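Local atomic coordinates of transcription initiation factor IIB,Transcription initiation factor IIB (Methanocaldococcus jannaschii, PDB entry 5O9J), a protein that probably excises itself from the precursor of transcription factor IIB by protein splicing, as a mini-intein with the HINT fold. Residues V5-P10 with E155-Y160; K50-I55 with M66-V71; S77-I82 with R91-H96; V98-D103 with D112-G117; V121-I126 with G178-N183. All coordinates share one frame; numbering follows the deposited sequence.

Interaction 1: residues V5-P10 with E155-Y160; sequences VDYNEP and EPTSGY
Two irregular stretches of the HINT fold meet here: the type I turn D6 to E9 near the N terminus and the loop leading into strand 160-165. The tight part is the buried carboxylate of D6, whose CG stands anti to the backbone N (chi1 -178°). It grips T157 twice, the two side chains crossing at about a right angle. OD1 accepts T157 N at 3.0 Å with an N-H...O angle of 159°, while OD2 accepts T157 OG1 at 2.9 Å, each oxygen using its syn lone pair. Together with a weak bond from N8 N to OD2, these bonds fix the rotation of the carboxylate. P156 CA closes against OD1 at 3.4 Å, with M79 packing beside both residues. An alanine at D6 would remove both acceptors and would probably leave T157 and the loop around it less firmly placed.

The outer side is looser. Y7, partly exposed, lays its ring obliquely near S158, with CD2 3.5 Å from S158 CB, and N8 crosses the exposed T157 without a hydrogen bond to it. S158 OG turns back within its own loop to accept Y160 N, forming an ST turn, and bonds to Y162 OH. A water links the two segments, donating to D6 OD1 at 2.7 Å and to Y160 O at 2.6 Å, and accepting from Y7 N and S158 N.

Interaction 2: residues K50-I55 with M66-V71; sequences KGIEVI and MPVSEV
Antiparallel pairing joins the strands of the hairpin 52-57 and 63-67: E53 and P67 form a non-hydrogen-bonded pair, V54 and M66 a hydrogen-bonded one. V54 N reaches M66 O at 2.9 Å, M66 N returns to V54 O at 2.8 Å, and V68 N gives I52 O a nearly straight bond of 177°. Past this bond a water continues the link, accepting from I52 N and donating to V68 O.

V68 carries the apolar part. Its CG2, anti to the carbonyl carbon, meets V54 CG1 at 3.9 Å, the two side chains crossing obliquely, and I52 CG2 at 4.0 Å, where they run side by side. I52 also rests on L27 and I31 of helix 24-33. On the face of E53 and P67, the extended glutamate lies alongside the ring, OE2 4.2 Å from P67 CG.

Because P67 occupies a non-hydrogen-bonded position, its lack of an N-H costs the pairing nothing; on this outermost strand of its sheet, it leaves no donor there for a further strand.

Interaction 3: residues S77-I82 with R91-H96; sequences SEMFEI and RVTRSH
E78 OE2 is held by the guanidinium of R94: one hydrogen bond counts, a salt bridge from NH1 at a very short 2.4 Å, with NH2 a further 2.9 Å from the same oxygen. The geometry is strained. NH1-H...OE2 is bent to 125°, OE2 uses its anti lone pair and lies 31° out of the guanidinium plane, and R94 chi1 falls off the staggered positions. R94 NE has a second charged partner in D112.

F80 meets the same guanidinium edge to face: the two planes are almost perpendicular, CE1 lies over the guanidinium face near its rim, and F80 CZ is 3.6 Å from R94 NH2. Behind it, F80 and V92 exchange backbone bonds, F80 N to V92 O at 2.8 Å and V92 N to F80 O at 2.9 Å. A water bridges E81 OE2 and R91 NE, whose direct ion pair is long; E81 OE1 is bound by N152.

The type I turn T93 to H96 carries the TxxH pattern of intein block B, with H96 ND1 weakly bonded to T93 OG1. Strand 79-84 lies between 88-92 and 143-154, F80 packing on I151 and V92 on L181 of strand 180-183.

Interaction 4: residues V98-D103 with D112-G117; sequences VFTIRD and DELKVG
R102 leaves the end of strand 96-102 of the HINT (intein splicing) fold with CG anti to the carbonyl carbon, and CB, CG and CD reach out before any atom touches the loop 112-117. A bend at chi2 (-69°) followed by an extended chi3 swings the head across, while the side chain touches V107 and I109 of the adjoining strand. NE is hydrogen-bonded just beyond the two segments. CZ arrives 4.1 Å from K115 CE. The tip, NH1, donates to E113 O at 3.1 Å, with E113 O lying in the guanidinium plane, though the donor stands 30° above the plane of that carbonyl. K115 CE comes over one guanidinium face, 3.6 Å from NH1. A salt bridge from NH1 to D118 is the strongest polar tie of R102.

Deeper in, L114 supplies the packing: CD1 meets V98 CG2 at 3.6 Å, an apolar contact, and CD2 lies against T100 OG1 at 3.5 Å. That hydroxyl donates to V98 O, so its proton is already used. An alanine at R102 would lose the bonds to E113 O and D118 and would probably loosen the loop where it packs on strand 96-102.

K115 NZ stands 4.2 Å from R102 NH1, and D118, which also accepts K115 N, probably offsets the repulsion between these like charges.

Interaction 5: residues V121-I126 with G178-N183; sequences VLAKRI and GFVLHN. Unlike the reference sequence in segment 121-126: R125 (reference Glu), I126 (reference Leu).
L122 and F179 lie side by side and point the same way, each with CG anti to its carbonyl carbon. The leucine's CD2 comes to rest over the face of the F179 ring, 3.7 Å from the centroid and only 6° off the normal, a well-centred CH-pi contact. All six ring carbons are therefore almost equally far from this methyl.

Beneath the pair the backbones meet once: A123 N donates to G178 O at 2.9 Å, in the carbonyl plane, though the N-H...O angle is only 134°. L122 CB covers the same oxygen at 3.6 Å. G178 leaves no room for a side chain, since a CB would fall 2.5 Å from A123 O. R125, which departs from the reference sequence, passes CG 4.0 Å from G178 CA.

This buried contact of the HINT fold brings together two sheets: 119-123 borders 143-154 at the edge of one, while 180-183 lies between 96-102 and 127-131 in the other, N128 OD1 accepting both G178 N and F179 N.

In the fold
From the N terminus, interaction 1 closes the widest loop, bringing 5-10 to 155-160 and enclosing interactions 2, 3 and 4. Within it these follow in series: interaction 2 closes the hairpin 52-57/63-67, interaction 3 the hairpin 79-84/88-92, and interaction 4 sets the loop 112-117 on strand 96-102. Interaction 5 crosses interaction 1, since 121-126 precedes 155-160 and 178-183 follows it, so the C-terminal strand returns to the enclosed region. Interaction 2 touches none of the others; the nearest centre, that of interaction 1, is about 19 Å away. Interaction 3 touches interactions 1, 4 and 5, through M79, R94 and H96 among others, while F99 and V121 join interactions 4 and 5 along the backbone.

Interaction 1: residues V5-P10 with E155-Y160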
# COMPACT_ATOMS: atom_id res chain seq x y z
N VAL A 5 -4.64 1.99 -2.77
CA VAL A 5 -3.90 0.90 -3.38
C VAL A 5 -4.59 0.43 -4.67
O VAL A 5 -5.82 0.37 -4.74
CB VAL A 5 -3.78 -0.29 -2.41
CG1 VAL A 5 -2.83 -1.32 -2.95
CG2 VAL A 5 -3.31 0.18 -1.04
N ASP A 6 -3.79 0.09 -5.68
CA ASP A 6 -4.33 -0.46 -6.93
C ASP A 6 -4.97 -1.82 -6.70
O ASP A 6 -4.53 -2.61 -5.86
CB ASP A 6 -3.24 -0.56 -8.00
CG ASP A 6 -3.78 -1.07 -9.34
OD1 ASP A 6 -4.49 -0.31 -10.04
OD2 ASP A 6 -3.50 -2.24 -9.69
N TYR A 7 -6.01 -2.08 -7.49
CA TYR A 7 -6.82 -3.30 -7.42
C TYR A 7 -6.04 -4.59 -7.26
O TYR A 7 -6.40 -5.45 -6.47
CB TYR A 7 -7.68 -3.40 -8.69
CG TYR A 7 -8.71 -4.51 -8.69
CD1 TYR A 7 -8.37 -5.81 -9.08
CD2 TYR A 7 -10.04 -4.26 -8.35
CE1 TYR A 7 -9.32 -6.82 -9.10
CE2 TYR A 7 -10.99 -5.26 -8.37
CZ TYR A 7 -10.63 -6.54 -8.74
OH TYR A 7 -11.58 -7.52 -8.76
N ASN A 8 -4.97 -4.74 -8.04
CA ASN A 8 -4.33 -6.04 -8.17
C ASN A 8 -3.44 -6.45 -7.00
O ASN A 8 -3.09 -7.62 -6.89
CB ASN A 8 -3.49 -6.10 -9.46
CG ASN A 8 -4.31 -6.56 -10.66
OD1 ASN A 8 -5.44 -7.03 -10.52
ND2 ASN A 8 -3.73 -6.43 -11.85
N GLU A 9 -3.06 -5.52 -6.12
CA GLU A 9 -2.10 -5.84 -5.07
C GLU A 9 -2.62 -6.92 -4.13
O GLU A 9 -3.63 -6.75 -3.45
CB GLU A 9 -1.74 -4.59 -4.25
CG GLU A 9 -1.21 -3.45 -5.07
CD GLU A 9 -0.09 -3.86 -6.00
OE1 GLU A 9 0.89 -4.46 -5.51
OE2 GLU A 9 -0.20 -3.57 -7.21
N PRO A 10 -1.91 -8.06 -4.08
CA PRO A 10 -2.29 -9.15 -3.18
C PRO A 10 -2.13 -8.78 -1.72
O PRO A 10 -1.17 -8.11 -1.35
CB PRO A 10 -1.32 -10.27 -3.57
CG PRO A 10 -0.20 -9.59 -4.23
CD PRO A 10 -0.76 -8.42 -4.93
N GLU A 155 -2.99 3.34 -16.16
CA GLU A 155 -4.37 3.32 -15.69
C GLU A 155 -4.50 2.31 -14.58
O GLU A 155 -3.88 1.24 -14.64
CB GLU A 155 -5.34 2.98 -16.82
CG GLU A 155 -4.81 1.96 -17.86
CD GLU A 155 -3.78 2.51 -18.84
OE1 GLU A 155 -4.02 3.59 -19.39
OE2 GLU A 155 -2.77 1.80 -19.03
N PRO A 156 -5.30 2.64 -13.56
CA PRO A 156 -5.61 1.67 -12.50
C PRO A 156 -6.29 0.46 -13.10
O PRO A 156 -7.07 0.61 -14.04
CB PRO A 156 -6.55 2.45 -11.57
CG PRO A 156 -6.29 3.88 -11.86
CD PRO A 156 -5.95 3.94 -13.32
N THR A 157 -6.00 -0.73 -12.58
CA THR A 157 -6.58 -1.96 -13.12
C THR A 157 -8.10 -1.89 -13.17
O THR A 157 -8.71 -2.33 -14.15
CB THR A 157 -6.16 -3.18 -12.29
OG1 THR A 157 -4.73 -3.21 -12.17
CG2 THR A 157 -6.64 -4.47 -12.95
N SER A 158 -8.71 -1.31 -12.14
CA SER A 158 -10.17 -1.28 -12.05
C SER A 158 -10.78 0.09 -12.35
O SER A 158 -11.96 0.19 -12.67
CB SER A 158 -10.63 -1.71 -10.66
OG SER A 158 -10.36 -0.70 -9.70
N GLY A 159 -9.97 1.14 -12.24
CA GLY A 159 -10.48 2.49 -12.35
C GLY A 159 -10.74 3.02 -10.96
O GLY A 159 -11.26 4.13 -10.78
N TYR A 160 -10.37 2.22 -9.96
CA TYR A 160 -10.53 2.56 -8.56
C TYR A 160 -9.23 2.28 -7.79
O TYR A 160 -8.42 1.44 -8.21
CB TYR A 160 -11.70 1.78 -7.94
CG TYR A 160 -13.09 2.31 -8.30
CD1 TYR A 160 -13.58 2.24 -9.60
CD2 TYR A 160 -13.92 2.84 -7.32
CE1 TYR A 160 -14.86 2.71 -9.92
CE2 TYR A 160 -15.20 3.30 -7.62
CZ TYR A 160 -15.66 3.24 -8.92
OH TYR A 160 -16.93 3.70 -9.22
O HOH W 1 -7.19 -0.41 -9.54

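Interaction 2: residues K50-I55 with M66-V71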
# COMPACT_ATOMS: atom_id res chain seq x y z
N LYS A 50 -16.77 -6.84 9.17
CA LYS A 50 -16.64 -7.71 10.34
C LYS A 50 -15.89 -8.99 10.00
O LYS A 50 -16.11 -9.59 8.95
CB LYS A 50 -18.03 -8.07 10.88
CG LYS A 50 -18.87 -6.90 11.36
CD LYS A 50 -18.22 -6.14 12.51
CE LYS A 50 -19.18 -6.01 13.69
NZ LYS A 50 -18.70 -5.09 14.76
N GLY A 51 -15.00 -9.41 10.88
CA GLY A 51 -14.34 -10.70 10.75
C GLY A 51 -13.25 -10.74 9.70
O GLY A 51 -12.92 -11.80 9.18
N ILE A 52 -12.69 -9.58 9.38
CA ILE A 52 -11.58 -9.53 8.45
C ILE A 52 -10.31 -8.99 9.10
O ILE A 52 -10.33 -7.97 9.80
CB ILE A 52 -11.92 -8.69 7.22
CG1 ILE A 52 -12.97 -9.44 6.38
CG2 ILE A 52 -10.67 -8.40 6.40
CD1 ILE A 52 -13.07 -8.99 4.98
N GLU A 53 -9.22 -9.70 8.87
CA GLU A 53 -7.92 -9.32 9.41
C GLU A 53 -6.88 -9.32 8.31
O GLU A 53 -6.93 -10.14 7.40
CB GLU A 53 -7.51 -10.27 10.54
CG GLU A 53 -8.57 -10.47 11.61
CD GLU A 53 -8.04 -11.16 12.86
OE1 GLU A 53 -7.10 -11.97 12.74
OE2 GLU A 53 -8.56 -10.88 13.96
N VAL A 54 -5.93 -8.39 8.38
CA VAL A 54 -4.86 -8.32 7.41
C VAL A 54 -3.50 -8.35 8.12
O VAL A 54 -3.41 -8.02 9.31
CB VAL A 54 -4.98 -7.06 6.53
CG1 VAL A 54 -4.64 -5.81 7.34
CG2 VAL A 54 -4.12 -7.16 5.28
N ILE A 55 -2.46 -8.76 7.41
CA ILE A 55 -1.11 -8.73 7.98
C ILE A 55 -0.66 -7.29 8.09
O ILE A 55 -0.67 -6.55 7.12
CB ILE A 55 -0.08 -9.52 7.14
CG1 ILE A 55 -0.41 -11.01 7.17
CG2 ILE A 55 1.33 -9.28 7.68
CD1 ILE A 55 -0.44 -11.61 8.58
N MET A 66 -4.16 -8.31 12.03
CA MET A 66 -4.82 -7.22 12.75
C MET A 66 -6.18 -6.93 12.12
O MET A 66 -6.30 -6.89 10.89
CB MET A 66 -3.98 -5.94 12.73
CG MET A 66 -2.60 -6.05 13.39
SD MET A 66 -2.71 -6.08 15.19
CE MET A 66 -3.30 -4.42 15.53
N PRO A 67 -7.20 -6.70 12.97
CA PRO A 67 -8.56 -6.37 12.53
C PRO A 67 -8.62 -5.20 11.56
O PRO A 67 -8.00 -4.16 11.80
CB PRO A 67 -9.26 -5.99 13.84
CG PRO A 67 -8.57 -6.80 14.87
CD PRO A 67 -7.11 -6.80 14.44
N VAL A 68 -9.38 -5.37 10.49
CA VAL A 68 -9.75 -4.27 9.60
C VAL A 68 -11.11 -3.76 10.06
O VAL A 68 -12.04 -4.55 10.25
CB VAL A 68 -9.80 -4.72 8.13
CG1 VAL A 68 -10.24 -3.56 7.21
CG2 VAL A 68 -8.44 -5.28 7.70
N SER A 69 -11.24 -2.46 10.26
CA SER A 69 -12.49 -1.91 10.77
C SER A 69 -13.44 -1.55 9.63
O SER A 69 -14.64 -1.79 9.71
CB SER A 69 -12.23 -0.69 11.64
OG SER A 69 -11.48 0.26 10.92
N GLU A 70 -12.88 -0.98 8.57
CA GLU A 70 -13.67 -0.61 7.40
C GLU A 70 -12.82 -0.68 6.13
O GLU A 70 -11.59 -0.69 6.19
CB GLU A 70 -14.26 0.80 7.57
CG GLU A 70 -13.22 1.89 7.77
CD GLU A 70 -13.81 3.28 7.97
OE1 GLU A 70 -14.91 3.42 8.56
OE2 GLU A 70 -13.15 4.25 7.53
N VAL A 71 -13.48 -0.75 4.98
CA VAL A 71 -12.78 -0.71 3.71
C VAL A 71 -13.39 0.39 2.86
O VAL A 71 -14.52 0.82 3.12
CB VAL A 71 -12.86 -2.05 2.94
CG1 VAL A 71 -12.30 -3.20 3.78
CG2 VAL A 71 -14.30 -2.34 2.53
O HOH W 2 -13.14 -6.85 9.98

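Interaction 3: residues S77-I82 with R91-H96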
# COMPACT_ATOMS: atom_id res chain seq x y z
N SER A 77 -7.87 8.46 -11.77
CA SER A 77 -7.55 8.59 -13.19
C SER A 77 -6.21 7.96 -13.56
O SER A 77 -6.10 7.23 -14.54
CB SER A 77 -7.53 10.07 -13.59
OG SER A 77 -6.61 10.28 -14.65
N GLU A 78 -5.20 8.25 -12.76
CA GLU A 78 -3.84 7.83 -13.08
C GLU A 78 -3.11 7.25 -11.88
O GLU A 78 -3.40 7.59 -10.73
CB GLU A 78 -3.04 9.01 -13.62
CG GLU A 78 -2.89 10.14 -12.62
CD GLU A 78 -1.65 10.98 -12.86
OE1 GLU A 78 -1.04 10.87 -13.95
OE2 GLU A 78 -1.27 11.75 -11.94
N MET A 79 -2.16 6.37 -12.15
CA MET A 79 -1.23 5.94 -11.13
C MET A 79 0.16 5.88 -11.72
O MET A 79 0.33 5.68 -12.92
CB MET A 79 -1.62 4.58 -10.57
CG MET A 79 -2.86 4.60 -9.71
SD MET A 79 -3.14 2.96 -9.05
CE MET A 79 -2.52 2.00 -10.43
N PHE A 80 1.16 6.08 -10.86
CA PHE A 80 2.55 6.03 -11.28
C PHE A 80 3.07 4.62 -11.12
O PHE A 80 2.87 4.00 -10.08
CB PHE A 80 3.40 7.00 -10.47
CG PHE A 80 3.09 8.44 -10.73
CD1 PHE A 80 1.94 9.02 -10.23
CD2 PHE A 80 3.97 9.23 -11.46
CE1 PHE A 80 1.65 10.36 -10.46
CE2 PHE A 80 3.70 10.57 -11.70
CZ PHE A 80 2.53 11.13 -11.19
N GLU A 81 3.71 4.11 -12.15
CA GLU A 81 4.45 2.87 -12.02
C GLU A 81 5.94 3.18 -11.92
O GLU A 81 6.53 3.70 -12.85
CB GLU A 81 4.18 1.94 -13.20
CG GLU A 81 4.87 0.60 -13.09
CD GLU A 81 4.77 -0.20 -14.37
OE1 GLU A 81 5.27 0.29 -15.40
OE2 GLU A 81 4.19 -1.31 -14.34
N ILE A 82 6.52 2.91 -10.75
CA ILE A 82 7.95 3.07 -10.55
C ILE A 82 8.66 1.76 -10.84
O ILE A 82 8.32 0.74 -10.26
CB ILE A 82 8.29 3.49 -9.11
CG1 ILE A 82 7.52 4.75 -8.71
CG2 ILE A 82 9.79 3.74 -8.96
CD1 ILE A 82 7.69 5.10 -7.24
N ARG A 91 2.89 0.12 -8.39
CA ARG A 91 1.93 1.10 -8.91
C ARG A 91 1.25 1.83 -7.77
O ARG A 91 0.55 1.21 -6.96
CB ARG A 91 0.88 0.44 -9.78
CG ARG A 91 1.41 -0.30 -10.99
CD ARG A 91 0.25 -0.92 -11.76
NE ARG A 91 0.61 -1.25 -13.13
CZ ARG A 91 -0.25 -1.24 -14.15
NH1 ARG A 91 0.18 -1.55 -15.36
NH2 ARG A 91 -1.52 -0.92 -13.95
N VAL A 92 1.43 3.15 -7.70
CA VAL A 92 0.82 3.92 -6.62
C VAL A 92 0.25 5.24 -7.11
O VAL A 92 0.62 5.75 -8.17
CB VAL A 92 1.84 4.22 -5.48
CG1 VAL A 92 2.28 2.94 -4.82
CG2 VAL A 92 3.04 4.98 -6.02
N THR A 93 -0.66 5.81 -6.33
CA THR A 93 -1.21 7.11 -6.63
C THR A 93 -0.22 8.20 -6.29
O THR A 93 0.79 7.97 -5.61
CB THR A 93 -2.52 7.36 -5.88
OG1 THR A 93 -2.27 7.34 -4.47
CG2 THR A 93 -3.55 6.29 -6.24
N ARG A 94 -0.53 9.40 -6.77
CA ARG A 94 0.37 10.54 -6.72
C ARG A 94 0.72 10.96 -5.30
O ARG A 94 1.82 11.43 -5.04
CB ARG A 94 -0.27 11.70 -7.49
CG ARG A 94 -0.36 13.01 -6.72
CD ARG A 94 -0.83 14.14 -7.62
NE ARG A 94 -0.01 14.25 -8.83
CZ ARG A 94 -0.42 13.84 -10.03
NH1 ARG A 94 -1.62 13.30 -10.18
NH2 ARG A 94 0.38 13.98 -11.08
N SER A 95 -0.22 10.76 -4.39
CA SER A 95 -0.06 11.27 -3.04
C SER A 95 0.79 10.37 -2.15
O SER A 95 0.71 10.47 -0.93
CB SER A 95 -1.42 11.46 -2.39
OG SER A 95 -2.08 10.22 -2.26
N HIS A 96 1.58 9.48 -2.73
CA HIS A 96 2.45 8.64 -1.92
C HIS A 96 3.88 9.12 -1.98
O HIS A 96 4.31 9.70 -2.97
CB HIS A 96 2.39 7.17 -2.36
CG HIS A 96 1.14 6.47 -1.95
ND1 HIS A 96 -0.01 6.48 -2.71
CD2 HIS A 96 0.85 5.75 -0.84
CE1 HIS A 96 -0.94 5.79 -2.09
NE2 HIS A 96 -0.45 5.34 -0.95
O HOH W 3 2.91 -2.73 -12.58

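Interaction 4: residues V98-D103 with D112-G117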
# COMPACT_ATOMS: atom_id res chain seq x y z
N VAL A 98 8.14 8.12 -1.00
CA VAL A 98 9.06 7.00 -0.82
C VAL A 98 10.45 7.50 -0.43
O VAL A 98 10.89 8.56 -0.87
CB VAL A 98 9.18 6.15 -2.11
CG1 VAL A 98 7.90 5.39 -2.36
CG2 VAL A 98 9.51 7.04 -3.29
N PHE A 99 11.13 6.73 0.42
CA PHE A 99 12.47 7.10 0.85
C PHE A 99 13.41 7.18 -0.33
O PHE A 99 13.58 6.21 -1.06
CB PHE A 99 13.00 6.11 1.89
CG PHE A 99 12.52 6.39 3.27
CD1 PHE A 99 11.76 7.52 3.53
CD2 PHE A 99 12.85 5.56 4.32
CE1 PHE A 99 11.33 7.80 4.80
CE2 PHE A 99 12.43 5.84 5.60
CZ PHE A 99 11.66 6.96 5.84
N THR A 100 14.00 8.35 -0.50
CA THR A 100 14.90 8.62 -1.62
C THR A 100 16.18 9.25 -1.08
O THR A 100 16.16 9.92 -0.05
CB THR A 100 14.27 9.57 -2.66
OG1 THR A 100 12.88 9.26 -2.83
CG2 THR A 100 14.97 9.47 -4.00
N ILE A 101 17.29 9.05 -1.77
CA ILE A 101 18.49 9.80 -1.44
C ILE A 101 18.44 11.14 -2.14
O ILE A 101 18.45 11.23 -3.36
CB ILE A 101 19.78 9.05 -1.81
CG1 ILE A 101 19.90 7.80 -0.94
CG2 ILE A 101 20.98 9.96 -1.60
CD1 ILE A 101 21.24 7.11 -1.02
N ARG A 102 18.37 12.20 -1.36
CA ARG A 102 18.34 13.55 -1.91
C ARG A 102 19.25 14.40 -1.07
O ARG A 102 19.13 14.42 0.15
CB ARG A 102 16.91 14.12 -1.93
CG ARG A 102 16.01 13.50 -2.97
CD ARG A 102 16.44 13.90 -4.37
NE ARG A 102 15.57 13.35 -5.40
CZ ARG A 102 14.40 13.87 -5.76
NH1 ARG A 102 13.67 13.30 -6.71
NH2 ARG A 102 13.95 14.97 -5.16
N ASP A 103 20.18 15.09 -1.73
CA ASP A 103 21.18 15.88 -1.03
C ASP A 103 21.82 15.07 0.10
O ASP A 103 21.74 15.49 1.28
CB ASP A 103 20.59 17.15 -0.46
CG ASP A 103 19.97 18.05 -1.53
OD1 ASP A 103 20.58 18.26 -2.60
OD2 ASP A 103 18.85 18.56 -1.28
N ASP A 112 5.47 11.74 -7.57
CA ASP A 112 5.38 12.57 -8.77
C ASP A 112 6.56 13.54 -8.88
O ASP A 112 6.72 14.23 -9.88
CB ASP A 112 4.05 13.34 -8.81
CG ASP A 112 3.86 14.27 -7.62
OD1 ASP A 112 4.66 14.20 -6.67
OD2 ASP A 112 2.90 15.07 -7.64
N GLU A 113 7.40 13.57 -7.84
CA GLU A 113 8.60 14.40 -7.85
C GLU A 113 9.85 13.54 -8.02
O GLU A 113 10.98 14.05 -8.02
CB GLU A 113 8.69 15.22 -6.57
CG GLU A 113 7.53 16.18 -6.37
CD GLU A 113 7.71 17.10 -5.17
OE1 GLU A 113 8.81 17.11 -4.58
OE2 GLU A 113 6.75 17.83 -4.82
N LEU A 114 9.66 12.24 -8.17
CA LEU A 114 10.77 11.34 -8.44
C LEU A 114 11.26 11.49 -9.88
O LEU A 114 10.49 11.86 -10.77
CB LEU A 114 10.37 9.90 -8.18
CG LEU A 114 10.15 9.49 -6.73
CD1 LEU A 114 9.52 8.12 -6.69
CD2 LEU A 114 11.48 9.50 -5.98
N LYS A 115 12.53 11.19 -10.10
CA LYS A 115 13.13 11.25 -11.42
C LYS A 115 13.92 9.99 -11.71
O LYS A 115 14.45 9.37 -10.80
CB LYS A 115 14.04 12.48 -11.53
CG LYS A 115 13.31 13.80 -11.38
CD LYS A 115 14.25 14.95 -11.06
CE LYS A 115 14.94 14.74 -9.72
NZ LYS A 115 15.65 15.97 -9.25
N VAL A 116 13.98 9.60 -12.98
CA VAL A 116 14.82 8.47 -13.40
C VAL A 116 16.24 8.71 -12.90
O VAL A 116 16.72 9.83 -12.92
CB VAL A 116 14.82 8.29 -14.94
CG1 VAL A 116 15.80 7.20 -15.37
CG2 VAL A 116 13.42 7.98 -15.45
N GLY A 117 16.90 7.66 -12.40
CA GLY A 117 18.21 7.82 -11.81
C GLY A 117 18.20 8.06 -10.31
O GLY A 117 19.22 7.89 -9.64

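Interaction 5: residues V121-I126 with G178-N183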
# COMPACT_ATOMS: atom_id res chain seq x y z
N VAL A 121 15.37 3.75 -1.41
CA VAL A 121 15.75 2.83 -0.36
C VAL A 121 14.62 1.85 -0.14
O VAL A 121 13.55 2.23 0.32
CB VAL A 121 16.09 3.56 0.95
CG1 VAL A 121 16.64 2.57 1.98
CG2 VAL A 121 17.09 4.68 0.68
N LEU A 122 14.84 0.59 -0.49
CA LEU A 122 13.81 -0.42 -0.31
C LEU A 122 14.16 -1.29 0.87
O LEU A 122 15.33 -1.52 1.16
CB LEU A 122 13.64 -1.27 -1.56
CG LEU A 122 12.81 -0.66 -2.70
CD1 LEU A 122 13.57 0.42 -3.42
CD2 LEU A 122 12.35 -1.74 -3.67
N ALA A 123 13.14 -1.79 1.56
CA ALA A 123 13.38 -2.79 2.59
C ALA A 123 13.81 -4.07 1.90
O ALA A 123 13.44 -4.33 0.75
CB ALA A 123 12.15 -3.01 3.43
N LYS A 124 14.62 -4.87 2.58
CA LYS A 124 15.00 -6.16 2.04
C LYS A 124 13.95 -7.19 2.43
O LYS A 124 14.13 -7.97 3.35
CB LYS A 124 16.39 -6.55 2.54
CG LYS A 124 17.18 -7.37 1.54
CD LYS A 124 18.56 -7.70 2.07
CE LYS A 124 19.14 -8.87 1.31
NZ LYS A 124 18.24 -10.06 1.41
N ARG A 125 12.81 -7.16 1.74
CA ARG A 125 11.76 -8.12 2.02
C ARG A 125 10.95 -8.38 0.77
O ARG A 125 11.09 -7.70 -0.24
CB ARG A 125 10.87 -7.62 3.16
CG ARG A 125 9.87 -6.52 2.76
CD ARG A 125 8.94 -6.17 3.91
NE ARG A 125 9.60 -5.33 4.91
CZ ARG A 125 10.17 -5.78 6.03
NH1 ARG A 125 10.16 -7.08 6.32
NH2 ARG A 125 10.74 -4.93 6.87
N ILE A 126 10.10 -9.39 0.84
CA ILE A 126 9.35 -9.80 -0.33
C ILE A 126 8.12 -8.91 -0.53
O ILE A 126 7.77 -8.56 -1.67
CB ILE A 126 8.93 -11.27 -0.21
CG1 ILE A 126 10.18 -12.14 -0.24
CG2 ILE A 126 7.96 -11.65 -1.33
CD1 ILE A 126 9.95 -13.52 -0.75
N GLY A 178 9.22 -4.84 -1.71
CA GLY A 178 10.00 -4.33 -0.61
C GLY A 178 9.90 -2.82 -0.53
O GLY A 178 10.65 -2.17 0.19
N PHE A 179 8.96 -2.25 -1.29
CA PHE A 179 8.72 -0.82 -1.20
C PHE A 179 8.03 -0.49 0.12
O PHE A 179 7.22 -1.26 0.61
CB PHE A 179 7.85 -0.33 -2.36
CG PHE A 179 8.47 -0.48 -3.71
CD1 PHE A 179 8.31 -1.65 -4.43
CD2 PHE A 179 9.20 0.56 -4.27
CE1 PHE A 179 8.87 -1.78 -5.69
CE2 PHE A 179 9.76 0.43 -5.52
CZ PHE A 179 9.60 -0.75 -6.23
N VAL A 180 8.35 0.66 0.69
CA VAL A 180 7.53 1.20 1.76
C VAL A 180 6.88 2.49 1.28
O VAL A 180 7.56 3.48 0.99
CB VAL A 180 8.34 1.46 3.03
CG1 VAL A 180 7.43 2.00 4.13
CG2 VAL A 180 9.02 0.18 3.48
N LEU A 181 5.56 2.47 1.17
CA LEU A 181 4.83 3.59 0.62
C LEU A 181 4.18 4.39 1.74
O LEU A 181 3.35 3.86 2.48
CB LEU A 181 3.77 3.11 -0.38
CG LEU A 181 4.22 2.27 -1.59
CD1 LEU A 181 5.49 2.84 -2.24
CD2 LEU A 181 4.41 0.80 -1.22
N HIS A 182 4.57 5.65 1.86
CA HIS A 182 3.99 6.52 2.87
C HIS A 182 2.89 7.41 2.29
O HIS A 182 3.10 8.02 1.24
CB HIS A 182 5.07 7.39 3.51
CG HIS A 182 6.23 6.62 4.07
ND1 HIS A 182 6.36 6.37 5.43
CD2 HIS A 182 7.31 6.06 3.49
CE1 HIS A 182 7.46 5.69 5.64
NE2 HIS A 182 8.07 5.48 4.49
N ASN A 183 1.74 7.48 2.95
CA ASN A 183 0.73 8.47 2.60
C ASN A 183 1.33 9.86 2.71
O ASN A 183 2.16 10.12 3.58
CB ASN A 183 -0.50 8.35 3.50
CG ASN A 183 -1.24 7.04 3.32
OD1 ASN A 183 -1.02 6.31 2.35
ND2 ASN A 183 -2.12 6.73 4.26